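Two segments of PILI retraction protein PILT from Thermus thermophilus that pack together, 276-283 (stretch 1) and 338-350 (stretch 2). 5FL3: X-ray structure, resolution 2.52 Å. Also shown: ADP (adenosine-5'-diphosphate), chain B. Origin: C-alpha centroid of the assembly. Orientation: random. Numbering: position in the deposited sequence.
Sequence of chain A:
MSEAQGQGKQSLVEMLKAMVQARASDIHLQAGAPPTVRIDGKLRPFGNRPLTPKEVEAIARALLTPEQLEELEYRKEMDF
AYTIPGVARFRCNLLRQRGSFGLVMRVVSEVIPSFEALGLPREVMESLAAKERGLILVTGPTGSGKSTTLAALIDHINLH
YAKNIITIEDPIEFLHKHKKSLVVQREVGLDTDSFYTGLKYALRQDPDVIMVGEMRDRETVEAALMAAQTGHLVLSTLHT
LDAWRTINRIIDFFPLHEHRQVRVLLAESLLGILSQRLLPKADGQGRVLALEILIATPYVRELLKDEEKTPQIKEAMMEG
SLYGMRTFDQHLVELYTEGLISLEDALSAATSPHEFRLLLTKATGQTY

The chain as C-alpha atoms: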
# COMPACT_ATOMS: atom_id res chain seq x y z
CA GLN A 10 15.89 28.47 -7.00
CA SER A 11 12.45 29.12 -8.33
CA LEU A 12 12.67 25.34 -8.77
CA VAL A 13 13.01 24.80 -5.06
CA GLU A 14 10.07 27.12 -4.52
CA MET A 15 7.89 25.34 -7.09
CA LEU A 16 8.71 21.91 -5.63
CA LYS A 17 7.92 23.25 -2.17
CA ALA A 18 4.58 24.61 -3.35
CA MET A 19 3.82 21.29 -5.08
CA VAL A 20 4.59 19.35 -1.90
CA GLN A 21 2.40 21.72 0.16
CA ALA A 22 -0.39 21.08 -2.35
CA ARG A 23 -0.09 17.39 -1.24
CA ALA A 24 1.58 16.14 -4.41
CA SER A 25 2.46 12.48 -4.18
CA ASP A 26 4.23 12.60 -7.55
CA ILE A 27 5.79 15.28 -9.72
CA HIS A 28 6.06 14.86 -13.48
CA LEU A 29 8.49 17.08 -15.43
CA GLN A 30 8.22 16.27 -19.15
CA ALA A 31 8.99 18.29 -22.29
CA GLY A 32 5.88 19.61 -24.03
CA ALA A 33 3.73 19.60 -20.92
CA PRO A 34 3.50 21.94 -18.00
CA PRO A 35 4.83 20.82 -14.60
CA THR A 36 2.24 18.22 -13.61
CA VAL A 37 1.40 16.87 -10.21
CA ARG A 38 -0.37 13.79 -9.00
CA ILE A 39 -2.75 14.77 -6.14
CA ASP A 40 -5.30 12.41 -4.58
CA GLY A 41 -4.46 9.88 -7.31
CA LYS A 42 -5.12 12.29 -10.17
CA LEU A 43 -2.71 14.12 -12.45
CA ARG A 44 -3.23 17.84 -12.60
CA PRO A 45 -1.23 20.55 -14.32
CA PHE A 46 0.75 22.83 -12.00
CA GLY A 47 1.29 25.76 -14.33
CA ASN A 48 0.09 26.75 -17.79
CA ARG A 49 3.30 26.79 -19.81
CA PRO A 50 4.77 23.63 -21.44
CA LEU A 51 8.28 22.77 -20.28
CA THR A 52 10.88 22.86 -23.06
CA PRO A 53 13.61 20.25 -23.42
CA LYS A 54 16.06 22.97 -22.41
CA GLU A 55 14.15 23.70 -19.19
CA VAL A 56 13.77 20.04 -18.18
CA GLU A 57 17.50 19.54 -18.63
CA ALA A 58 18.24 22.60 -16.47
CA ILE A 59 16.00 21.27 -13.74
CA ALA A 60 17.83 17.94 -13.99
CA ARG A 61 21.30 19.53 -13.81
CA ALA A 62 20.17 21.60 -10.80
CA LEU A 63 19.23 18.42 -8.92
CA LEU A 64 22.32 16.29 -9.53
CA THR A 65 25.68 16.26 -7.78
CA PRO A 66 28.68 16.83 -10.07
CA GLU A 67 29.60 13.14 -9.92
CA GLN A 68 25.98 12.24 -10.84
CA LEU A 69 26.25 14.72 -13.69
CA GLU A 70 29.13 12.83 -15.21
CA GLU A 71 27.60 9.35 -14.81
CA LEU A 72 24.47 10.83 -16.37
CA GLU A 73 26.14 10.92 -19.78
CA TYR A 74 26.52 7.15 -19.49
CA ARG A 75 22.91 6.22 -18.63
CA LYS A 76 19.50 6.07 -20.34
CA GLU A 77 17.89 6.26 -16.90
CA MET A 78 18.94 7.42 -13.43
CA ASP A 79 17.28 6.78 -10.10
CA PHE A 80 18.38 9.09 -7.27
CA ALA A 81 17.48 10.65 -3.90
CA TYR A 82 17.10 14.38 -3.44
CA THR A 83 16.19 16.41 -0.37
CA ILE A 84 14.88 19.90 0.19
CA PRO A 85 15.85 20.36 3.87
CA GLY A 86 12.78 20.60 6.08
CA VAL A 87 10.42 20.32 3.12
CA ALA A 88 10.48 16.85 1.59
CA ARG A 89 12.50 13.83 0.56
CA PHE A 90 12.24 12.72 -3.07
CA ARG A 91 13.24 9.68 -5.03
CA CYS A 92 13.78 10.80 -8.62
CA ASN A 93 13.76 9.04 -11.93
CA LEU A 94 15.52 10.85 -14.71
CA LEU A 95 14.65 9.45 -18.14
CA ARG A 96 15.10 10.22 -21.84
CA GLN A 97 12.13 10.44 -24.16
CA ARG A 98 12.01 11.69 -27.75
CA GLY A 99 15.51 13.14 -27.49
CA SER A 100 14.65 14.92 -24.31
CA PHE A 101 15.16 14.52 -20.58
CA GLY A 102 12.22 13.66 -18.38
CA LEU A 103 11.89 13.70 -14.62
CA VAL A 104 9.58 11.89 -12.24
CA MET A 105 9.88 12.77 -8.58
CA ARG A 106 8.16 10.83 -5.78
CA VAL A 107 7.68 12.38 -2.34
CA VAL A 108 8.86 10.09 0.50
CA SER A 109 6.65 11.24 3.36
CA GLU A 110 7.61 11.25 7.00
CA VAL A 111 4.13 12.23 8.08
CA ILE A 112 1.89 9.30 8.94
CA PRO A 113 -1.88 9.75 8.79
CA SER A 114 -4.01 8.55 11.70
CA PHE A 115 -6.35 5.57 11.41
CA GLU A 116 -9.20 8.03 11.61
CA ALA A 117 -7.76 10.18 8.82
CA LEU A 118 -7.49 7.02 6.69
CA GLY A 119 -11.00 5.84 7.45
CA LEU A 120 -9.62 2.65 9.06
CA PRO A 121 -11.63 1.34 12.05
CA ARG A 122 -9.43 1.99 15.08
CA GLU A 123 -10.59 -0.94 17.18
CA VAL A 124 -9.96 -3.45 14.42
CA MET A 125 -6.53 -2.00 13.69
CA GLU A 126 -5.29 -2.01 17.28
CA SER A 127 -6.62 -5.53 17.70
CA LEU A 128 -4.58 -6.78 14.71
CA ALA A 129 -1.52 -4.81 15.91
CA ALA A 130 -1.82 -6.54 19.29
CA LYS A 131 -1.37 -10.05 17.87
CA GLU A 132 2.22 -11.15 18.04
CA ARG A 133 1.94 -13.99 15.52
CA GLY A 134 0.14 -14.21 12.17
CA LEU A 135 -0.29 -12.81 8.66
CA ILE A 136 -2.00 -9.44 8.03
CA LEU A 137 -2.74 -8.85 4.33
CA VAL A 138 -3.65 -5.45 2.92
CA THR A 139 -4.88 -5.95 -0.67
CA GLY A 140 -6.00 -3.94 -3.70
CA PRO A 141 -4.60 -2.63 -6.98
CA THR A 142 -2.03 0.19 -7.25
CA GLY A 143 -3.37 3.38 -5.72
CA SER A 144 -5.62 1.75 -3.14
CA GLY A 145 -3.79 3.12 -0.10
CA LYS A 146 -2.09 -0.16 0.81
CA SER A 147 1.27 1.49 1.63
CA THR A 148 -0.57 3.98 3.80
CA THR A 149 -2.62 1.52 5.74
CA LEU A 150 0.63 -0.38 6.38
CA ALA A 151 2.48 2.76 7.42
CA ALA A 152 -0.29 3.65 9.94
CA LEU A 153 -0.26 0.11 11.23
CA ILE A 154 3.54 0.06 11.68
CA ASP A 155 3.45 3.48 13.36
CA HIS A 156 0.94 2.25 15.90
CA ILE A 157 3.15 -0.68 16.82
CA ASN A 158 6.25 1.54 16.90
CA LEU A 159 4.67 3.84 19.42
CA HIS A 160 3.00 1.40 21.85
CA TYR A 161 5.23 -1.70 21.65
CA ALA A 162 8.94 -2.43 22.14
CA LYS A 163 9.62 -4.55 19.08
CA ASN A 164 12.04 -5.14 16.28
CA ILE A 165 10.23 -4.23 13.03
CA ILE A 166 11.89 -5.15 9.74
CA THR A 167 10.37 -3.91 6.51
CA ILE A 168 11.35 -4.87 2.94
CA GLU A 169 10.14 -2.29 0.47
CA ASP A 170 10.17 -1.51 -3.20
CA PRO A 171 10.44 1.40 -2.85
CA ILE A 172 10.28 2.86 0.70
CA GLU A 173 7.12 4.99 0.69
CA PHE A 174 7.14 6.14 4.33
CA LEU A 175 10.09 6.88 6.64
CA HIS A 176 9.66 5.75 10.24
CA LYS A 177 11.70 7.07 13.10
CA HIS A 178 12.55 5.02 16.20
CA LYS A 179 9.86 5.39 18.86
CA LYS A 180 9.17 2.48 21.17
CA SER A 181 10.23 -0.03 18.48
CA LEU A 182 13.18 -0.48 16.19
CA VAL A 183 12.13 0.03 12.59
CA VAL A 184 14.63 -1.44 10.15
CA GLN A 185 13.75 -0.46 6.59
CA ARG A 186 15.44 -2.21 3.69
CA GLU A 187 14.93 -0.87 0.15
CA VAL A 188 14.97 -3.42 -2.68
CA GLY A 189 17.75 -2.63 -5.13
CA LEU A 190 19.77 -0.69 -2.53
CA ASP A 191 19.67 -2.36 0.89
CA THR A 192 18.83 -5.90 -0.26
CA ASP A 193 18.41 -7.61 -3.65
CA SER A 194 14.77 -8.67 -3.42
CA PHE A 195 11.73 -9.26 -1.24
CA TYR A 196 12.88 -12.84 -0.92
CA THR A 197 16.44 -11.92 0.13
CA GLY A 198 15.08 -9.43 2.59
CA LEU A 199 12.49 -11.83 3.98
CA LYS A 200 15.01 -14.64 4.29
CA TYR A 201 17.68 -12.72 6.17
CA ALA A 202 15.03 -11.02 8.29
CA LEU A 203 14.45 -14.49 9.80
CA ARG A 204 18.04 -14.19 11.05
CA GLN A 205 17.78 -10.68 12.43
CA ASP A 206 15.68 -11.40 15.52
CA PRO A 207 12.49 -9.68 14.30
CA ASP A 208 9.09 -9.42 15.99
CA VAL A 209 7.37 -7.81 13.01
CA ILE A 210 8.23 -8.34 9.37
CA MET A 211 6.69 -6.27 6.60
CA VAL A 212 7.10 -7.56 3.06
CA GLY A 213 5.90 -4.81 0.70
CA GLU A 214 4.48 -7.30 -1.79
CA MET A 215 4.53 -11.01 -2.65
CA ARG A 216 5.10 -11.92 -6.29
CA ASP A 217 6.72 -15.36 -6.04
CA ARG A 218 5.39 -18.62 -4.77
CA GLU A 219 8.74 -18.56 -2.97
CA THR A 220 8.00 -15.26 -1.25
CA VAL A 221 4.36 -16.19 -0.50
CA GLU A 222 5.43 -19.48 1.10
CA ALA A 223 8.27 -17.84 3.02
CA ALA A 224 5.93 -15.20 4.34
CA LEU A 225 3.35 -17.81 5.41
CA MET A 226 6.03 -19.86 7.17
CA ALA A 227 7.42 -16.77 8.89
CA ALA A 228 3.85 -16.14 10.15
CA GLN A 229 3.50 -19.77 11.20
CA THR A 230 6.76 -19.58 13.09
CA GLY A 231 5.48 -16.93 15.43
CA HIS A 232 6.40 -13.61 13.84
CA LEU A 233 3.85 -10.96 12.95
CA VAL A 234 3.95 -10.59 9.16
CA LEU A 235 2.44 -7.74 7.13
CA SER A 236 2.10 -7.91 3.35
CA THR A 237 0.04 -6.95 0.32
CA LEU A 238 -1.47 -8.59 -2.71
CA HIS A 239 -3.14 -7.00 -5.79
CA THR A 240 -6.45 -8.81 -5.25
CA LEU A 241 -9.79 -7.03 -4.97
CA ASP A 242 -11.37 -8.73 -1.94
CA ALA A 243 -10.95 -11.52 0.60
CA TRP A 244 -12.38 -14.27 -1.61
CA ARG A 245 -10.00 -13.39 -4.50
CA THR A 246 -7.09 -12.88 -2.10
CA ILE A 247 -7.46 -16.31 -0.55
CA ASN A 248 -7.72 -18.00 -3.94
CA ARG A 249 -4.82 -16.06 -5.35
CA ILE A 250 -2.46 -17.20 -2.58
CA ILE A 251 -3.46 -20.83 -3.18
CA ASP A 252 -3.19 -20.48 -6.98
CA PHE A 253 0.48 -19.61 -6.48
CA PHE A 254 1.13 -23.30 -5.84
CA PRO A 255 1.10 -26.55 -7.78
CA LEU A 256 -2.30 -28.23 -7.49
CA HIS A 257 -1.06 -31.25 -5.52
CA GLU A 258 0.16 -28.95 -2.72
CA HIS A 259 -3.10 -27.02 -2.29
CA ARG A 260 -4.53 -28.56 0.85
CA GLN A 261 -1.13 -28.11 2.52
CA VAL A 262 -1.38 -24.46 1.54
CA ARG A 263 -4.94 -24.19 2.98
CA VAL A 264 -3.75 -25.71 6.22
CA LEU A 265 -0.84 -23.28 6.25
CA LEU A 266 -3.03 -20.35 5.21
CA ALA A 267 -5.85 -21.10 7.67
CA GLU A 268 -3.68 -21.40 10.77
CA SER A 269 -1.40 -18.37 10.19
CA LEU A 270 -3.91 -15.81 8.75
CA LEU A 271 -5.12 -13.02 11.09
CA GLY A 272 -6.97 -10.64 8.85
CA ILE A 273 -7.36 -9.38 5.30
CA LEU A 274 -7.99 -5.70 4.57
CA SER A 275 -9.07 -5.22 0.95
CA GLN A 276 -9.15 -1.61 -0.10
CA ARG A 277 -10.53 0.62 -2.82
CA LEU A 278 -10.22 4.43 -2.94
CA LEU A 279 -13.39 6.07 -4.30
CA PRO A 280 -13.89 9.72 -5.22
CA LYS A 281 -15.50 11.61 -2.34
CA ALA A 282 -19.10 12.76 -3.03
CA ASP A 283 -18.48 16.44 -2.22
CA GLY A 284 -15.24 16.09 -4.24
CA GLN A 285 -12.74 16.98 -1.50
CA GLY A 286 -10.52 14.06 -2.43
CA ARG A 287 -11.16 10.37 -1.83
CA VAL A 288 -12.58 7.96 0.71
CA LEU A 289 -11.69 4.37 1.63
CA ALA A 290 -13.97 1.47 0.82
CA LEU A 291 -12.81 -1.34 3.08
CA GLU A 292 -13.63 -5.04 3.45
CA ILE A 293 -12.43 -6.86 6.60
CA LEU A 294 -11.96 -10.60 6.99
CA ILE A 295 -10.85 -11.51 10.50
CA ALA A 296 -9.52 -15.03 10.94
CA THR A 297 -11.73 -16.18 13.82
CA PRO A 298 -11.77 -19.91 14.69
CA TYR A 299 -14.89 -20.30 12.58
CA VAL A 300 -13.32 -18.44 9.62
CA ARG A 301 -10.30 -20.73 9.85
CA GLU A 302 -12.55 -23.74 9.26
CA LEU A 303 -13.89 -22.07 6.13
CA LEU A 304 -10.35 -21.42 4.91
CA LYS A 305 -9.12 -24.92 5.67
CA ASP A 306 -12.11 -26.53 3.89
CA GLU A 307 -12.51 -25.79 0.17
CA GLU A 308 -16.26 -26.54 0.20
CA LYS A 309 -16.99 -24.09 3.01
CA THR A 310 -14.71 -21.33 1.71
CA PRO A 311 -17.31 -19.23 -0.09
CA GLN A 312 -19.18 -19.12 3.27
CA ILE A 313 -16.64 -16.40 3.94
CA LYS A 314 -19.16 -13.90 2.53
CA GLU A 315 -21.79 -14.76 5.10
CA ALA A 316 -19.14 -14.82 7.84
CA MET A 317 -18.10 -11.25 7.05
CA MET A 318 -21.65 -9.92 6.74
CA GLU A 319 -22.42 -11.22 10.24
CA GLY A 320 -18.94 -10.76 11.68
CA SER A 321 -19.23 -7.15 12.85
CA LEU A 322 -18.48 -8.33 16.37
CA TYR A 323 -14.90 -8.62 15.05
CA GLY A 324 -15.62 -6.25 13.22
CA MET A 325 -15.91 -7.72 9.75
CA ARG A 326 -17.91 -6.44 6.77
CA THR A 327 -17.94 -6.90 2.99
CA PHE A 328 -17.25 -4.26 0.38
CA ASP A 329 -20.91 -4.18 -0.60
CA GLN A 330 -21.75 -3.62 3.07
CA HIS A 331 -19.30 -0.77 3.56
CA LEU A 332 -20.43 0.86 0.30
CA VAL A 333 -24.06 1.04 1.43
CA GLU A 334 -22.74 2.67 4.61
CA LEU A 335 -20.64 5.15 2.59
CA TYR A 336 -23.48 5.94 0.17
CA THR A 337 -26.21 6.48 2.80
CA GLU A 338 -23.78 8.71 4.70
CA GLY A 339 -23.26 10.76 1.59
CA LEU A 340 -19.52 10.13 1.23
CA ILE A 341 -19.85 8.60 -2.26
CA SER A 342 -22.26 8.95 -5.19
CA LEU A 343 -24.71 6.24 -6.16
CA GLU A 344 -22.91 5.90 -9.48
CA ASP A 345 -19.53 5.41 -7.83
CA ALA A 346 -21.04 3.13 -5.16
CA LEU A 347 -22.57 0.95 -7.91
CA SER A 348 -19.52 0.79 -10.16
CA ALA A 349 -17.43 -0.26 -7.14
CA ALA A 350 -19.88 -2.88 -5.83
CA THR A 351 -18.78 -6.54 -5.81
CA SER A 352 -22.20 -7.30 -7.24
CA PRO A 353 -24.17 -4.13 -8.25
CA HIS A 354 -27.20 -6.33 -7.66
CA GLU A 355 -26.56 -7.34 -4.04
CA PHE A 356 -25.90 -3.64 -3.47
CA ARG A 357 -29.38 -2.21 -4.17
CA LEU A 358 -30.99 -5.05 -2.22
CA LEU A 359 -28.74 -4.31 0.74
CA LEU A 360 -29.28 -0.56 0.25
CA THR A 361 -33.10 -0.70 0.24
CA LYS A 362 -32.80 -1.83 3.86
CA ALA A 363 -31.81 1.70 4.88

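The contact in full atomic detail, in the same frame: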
# COMPACT_ATOMS: atom_id res chain seq x y z
N GLN A 276 -8.90 -3.03 -0.05
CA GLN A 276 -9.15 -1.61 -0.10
C GLN A 276 -9.42 -1.11 -1.51
O GLN A 276 -8.88 -1.63 -2.48
CB GLN A 276 -7.96 -0.86 0.49
CG GLN A 276 -7.78 -1.14 1.96
CD GLN A 276 -6.69 -0.31 2.58
OE1 GLN A 276 -6.15 0.61 1.96
NE2 GLN A 276 -6.37 -0.62 3.81
N ARG A 277 -10.27 -0.09 -1.59
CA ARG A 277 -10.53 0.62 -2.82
C ARG A 277 -10.67 2.09 -2.43
O ARG A 277 -11.27 2.39 -1.41
CB ARG A 277 -11.79 0.08 -3.50
CG ARG A 277 -11.95 0.40 -4.97
CD ARG A 277 -11.47 -0.77 -5.85
NE ARG A 277 -11.72 -2.11 -5.28
CZ ARG A 277 -12.88 -2.78 -5.35
NH1 ARG A 277 -13.96 -2.25 -5.93
NH2 ARG A 277 -12.96 -4.00 -4.81
N LEU A 278 -10.08 3.00 -3.20
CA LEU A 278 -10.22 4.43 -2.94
C LEU A 278 -11.19 5.07 -3.93
O LEU A 278 -10.89 5.14 -5.12
CB LEU A 278 -8.87 5.14 -3.03
CG LEU A 278 -7.97 4.93 -1.82
CD1 LEU A 278 -6.62 5.57 -2.04
CD2 LEU A 278 -8.66 5.52 -0.62
N LEU A 279 -12.34 5.51 -3.44
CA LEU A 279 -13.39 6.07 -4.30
C LEU A 279 -13.45 7.58 -4.18
O LEU A 279 -13.17 8.13 -3.11
CB LEU A 279 -14.76 5.49 -3.95
CG LEU A 279 -14.93 3.97 -3.95
CD1 LEU A 279 -16.39 3.65 -4.14
CD2 LEU A 279 -14.11 3.32 -5.02
N PRO A 280 -13.81 8.26 -5.29
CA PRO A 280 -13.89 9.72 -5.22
C PRO A 280 -14.95 10.12 -4.20
O PRO A 280 -16.04 9.53 -4.17
CB PRO A 280 -14.28 10.14 -6.64
CG PRO A 280 -14.81 8.90 -7.29
CD PRO A 280 -14.17 7.73 -6.62
N LYS A 281 -14.60 11.08 -3.35
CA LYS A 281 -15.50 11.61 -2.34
C LYS A 281 -16.69 12.33 -3.03
O LYS A 281 -16.52 12.97 -4.08
CB LYS A 281 -14.74 12.53 -1.39
CG LYS A 281 -14.82 12.10 0.06
CD LYS A 281 -14.65 13.26 1.04
CE LYS A 281 -13.19 13.64 1.19
NZ LYS A 281 -13.02 14.86 2.05
N ALA A 282 -17.88 12.22 -2.43
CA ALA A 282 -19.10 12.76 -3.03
C ALA A 282 -19.06 14.28 -3.17
O ALA A 282 -19.40 14.81 -4.23
CB ALA A 282 -20.32 12.34 -2.21
N ASP A 283 -18.66 14.99 -2.11
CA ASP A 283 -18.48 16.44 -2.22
C ASP A 283 -17.36 16.79 -3.22
O ASP A 283 -17.41 17.83 -3.89
CB ASP A 283 -18.19 17.07 -0.85
CG ASP A 283 -16.96 16.49 -0.15
OD1 ASP A 283 -16.22 15.68 -0.75
OD2 ASP A 283 -16.73 16.85 1.03
N GLU A 338 -24.40 7.61 3.95
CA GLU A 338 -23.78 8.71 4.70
C GLU A 338 -23.33 9.84 3.82
O GLU A 338 -22.80 10.83 4.30
CB GLU A 338 -22.59 8.21 5.49
CG GLU A 338 -22.98 7.50 6.75
CD GLU A 338 -21.78 7.19 7.59
OE1 GLU A 338 -21.03 6.26 7.22
OE2 GLU A 338 -21.58 7.89 8.62
N GLY A 339 -23.52 9.68 2.52
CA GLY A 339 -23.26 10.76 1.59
C GLY A 339 -21.78 11.03 1.38
O GLY A 339 -21.40 12.17 1.11
N LEU A 340 -20.96 9.99 1.47
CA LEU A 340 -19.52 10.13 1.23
C LEU A 340 -19.15 9.72 -0.21
O LEU A 340 -18.11 10.12 -0.73
CB LEU A 340 -18.74 9.31 2.25
CG LEU A 340 -18.73 9.88 3.67
CD1 LEU A 340 -18.19 8.87 4.69
CD2 LEU A 340 -17.94 11.17 3.72
N ILE A 341 -20.03 8.95 -0.85
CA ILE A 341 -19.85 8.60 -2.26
C ILE A 341 -21.17 8.71 -3.04
O ILE A 341 -22.26 8.61 -2.45
CB ILE A 341 -19.28 7.16 -2.43
CG1 ILE A 341 -20.13 6.14 -1.67
CG2 ILE A 341 -17.85 7.08 -1.97
CD1 ILE A 341 -19.72 4.69 -1.89
N SER A 342 -21.07 8.89 -4.35
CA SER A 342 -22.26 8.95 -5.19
C SER A 342 -22.85 7.56 -5.37
O SER A 342 -22.20 6.56 -5.08
CB SER A 342 -21.94 9.54 -6.55
OG SER A 342 -21.15 8.65 -7.30
N LEU A 343 -24.08 7.51 -5.85
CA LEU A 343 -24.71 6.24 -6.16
C LEU A 343 -23.99 5.58 -7.32
O LEU A 343 -23.78 4.36 -7.34
CB LEU A 343 -26.19 6.43 -6.49
CG LEU A 343 -26.96 5.19 -6.96
CD1 LEU A 343 -26.97 4.10 -5.89
CD2 LEU A 343 -28.37 5.59 -7.34
N GLU A 344 -23.60 6.39 -8.30
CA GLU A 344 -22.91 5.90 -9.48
C GLU A 344 -21.60 5.22 -9.07
O GLU A 344 -21.36 4.06 -9.41
CB GLU A 344 -22.64 7.03 -10.45
CG GLU A 344 -22.12 6.57 -11.80
CD GLU A 344 -21.81 7.73 -12.75
OE1 GLU A 344 -21.79 8.90 -12.29
OE2 GLU A 344 -21.57 7.46 -13.95
N ASP A 345 -20.78 5.95 -8.33
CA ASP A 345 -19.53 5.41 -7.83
C ASP A 345 -19.74 4.19 -6.90
O ASP A 345 -19.03 3.19 -7.01
CB ASP A 345 -18.74 6.52 -7.11
CG ASP A 345 -18.13 7.51 -8.08
OD1 ASP A 345 -18.05 7.21 -9.30
OD2 ASP A 345 -17.73 8.60 -7.63
N ALA A 346 -20.73 4.27 -6.01
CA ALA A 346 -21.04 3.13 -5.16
C ALA A 346 -21.40 1.89 -5.99
O ALA A 346 -21.01 0.77 -5.64
CB ALA A 346 -22.18 3.48 -4.21
N LEU A 347 -22.11 2.08 -7.10
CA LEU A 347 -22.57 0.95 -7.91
C LEU A 347 -21.49 0.40 -8.82
O LEU A 347 -21.46 -0.80 -9.10
CB LEU A 347 -23.79 1.33 -8.75
CG LEU A 347 -25.15 1.07 -8.12
CD1 LEU A 347 -26.18 1.97 -8.75
CD2 LEU A 347 -25.56 -0.40 -8.26
N SER A 348 -20.59 1.26 -9.29
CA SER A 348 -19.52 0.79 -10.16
C SER A 348 -18.46 0.03 -9.35
O SER A 348 -17.76 -0.84 -9.88
CB SER A 348 -18.88 1.95 -10.92
OG SER A 348 -18.07 2.72 -10.06
N ALA A 349 -18.38 0.36 -8.06
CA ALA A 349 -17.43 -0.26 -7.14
C ALA A 349 -17.93 -1.58 -6.55
O ALA A 349 -17.14 -2.41 -6.11
CB ALA A 349 -17.08 0.69 -6.01
N ALA A 350 -19.25 -1.77 -6.55
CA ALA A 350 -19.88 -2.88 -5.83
C ALA A 350 -19.48 -4.25 -6.38
O ALA A 350 -19.47 -4.46 -7.59
CB ALA A 350 -21.39 -2.72 -5.86
PB ADP B . -0.96 1.71 -2.86
O1B ADP B . -0.41 2.03 -4.24
O2B ADP B . -2.16 0.79 -2.87
O3B ADP B . 0.08 1.32 -1.84
PA ADP B . -0.81 4.32 -1.57
O1A ADP B . 0.46 4.61 -2.34
O2A ADP B . -0.79 4.16 -0.05
O3A ADP B . -1.58 3.09 -2.30
O5' ADP B . -1.88 5.48 -1.86
C5' ADP B . -1.95 6.19 -3.10
C4' ADP B . -2.50 7.59 -2.78
O4' ADP B . -3.73 7.47 -2.06
C3' ADP B . -1.55 8.41 -1.93
O3' ADP B . -1.41 9.67 -2.59
C2' ADP B . -2.22 8.55 -0.57
O2' ADP B . -2.10 9.86 -0.01
C1' ADP B . -3.69 8.24 -0.84
N9 ADP B . -4.34 7.48 0.27
C8 ADP B . -3.80 6.42 0.92
N7 ADP B . -4.64 5.93 1.87
C5 ADP B . -5.75 6.69 1.84
C6 ADP B . -7.04 6.72 2.58
N6 ADP B . -7.28 5.82 3.55
N1 ADP B . -7.95 7.68 2.23
C2 ADP B . -7.71 8.58 1.26
N3 ADP B . -6.57 8.61 0.54
C4 ADP B . -5.56 7.71 0.78

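What holds the two segments together by polar bonds? Two hydrogen bonds do so, both ending on backbone carbonyls of the second segment. The shorter runs between main chains: Ala 282 N donates to Leu 340 O over 2.7 Å, just past the end of the strand, where the two backbones draw close enough to bring the CA atoms of Ala 282 and Ile 341 to 4.3 Å. The same carbonyl also receives a CA-H...O contact, with Lys 281 CA 3.4 Å from Leu 340 O, so one oxygen meets two successive residues. At the other end of the contact, Arg 277 NH1 donates to Ala 349 O at 3.2 Å. That oxygen lies at the edge of the guanidinium, near its plane, where the N-H groups point, although the angle of 140° at the hydrogen is far from straight.

How is the second segment shaped to meet the strand? Its helix begins after Ser 342, whose OG accepts from Asp 345 N at 2.9 Å. This capping bond satisfies an amide that has no carbonyl a turn earlier within the helix. Helix 343-349 then runs roughly antiparallel to strand 276-280, at 156° between their directions and 9.0 Å at closest approach. Ahead of it, Gly 339 follows the preceding helix, leaving it through a Schellman motif with a positive phi of 73°, a conformation that favours glycine.

Which side chains fill the space between strand and helix? Leu 279 is central, buried and directed toward the second segment, with 74 Å² covered by it. Leu 279 CD1 lies 3.6 Å from Ala 349 CB, while Leu 279 CB is 4.0 Å from Ile 341 CG2. Leu 279 therefore spans from Ile 341, in the loop before the helix, to Ala 349, and Leu 279 CD1 also rests 3.9 Å from Asp 345 O. Alternation along the strand places Arg 277 and Leu 279 toward the helix, while Leu 278 is out of its reach and instead approaches the nucleotide, with CD1 3.5 Å from O4' of ADP.

What closes the contact beyond this leucine? Pro 280 CG comes within 3.0 Å of Asp 345 OD2. Farther along, Ala 282 directs its methyl toward the loop, where CB sits 3.5 Å from Gly 339 O and 3.7 Å from Ile 341 N. The methyl thus packs against backbone, beside the hydrogen bond made by its own amide. In all, the two segments bury 457 Å², counting both sides.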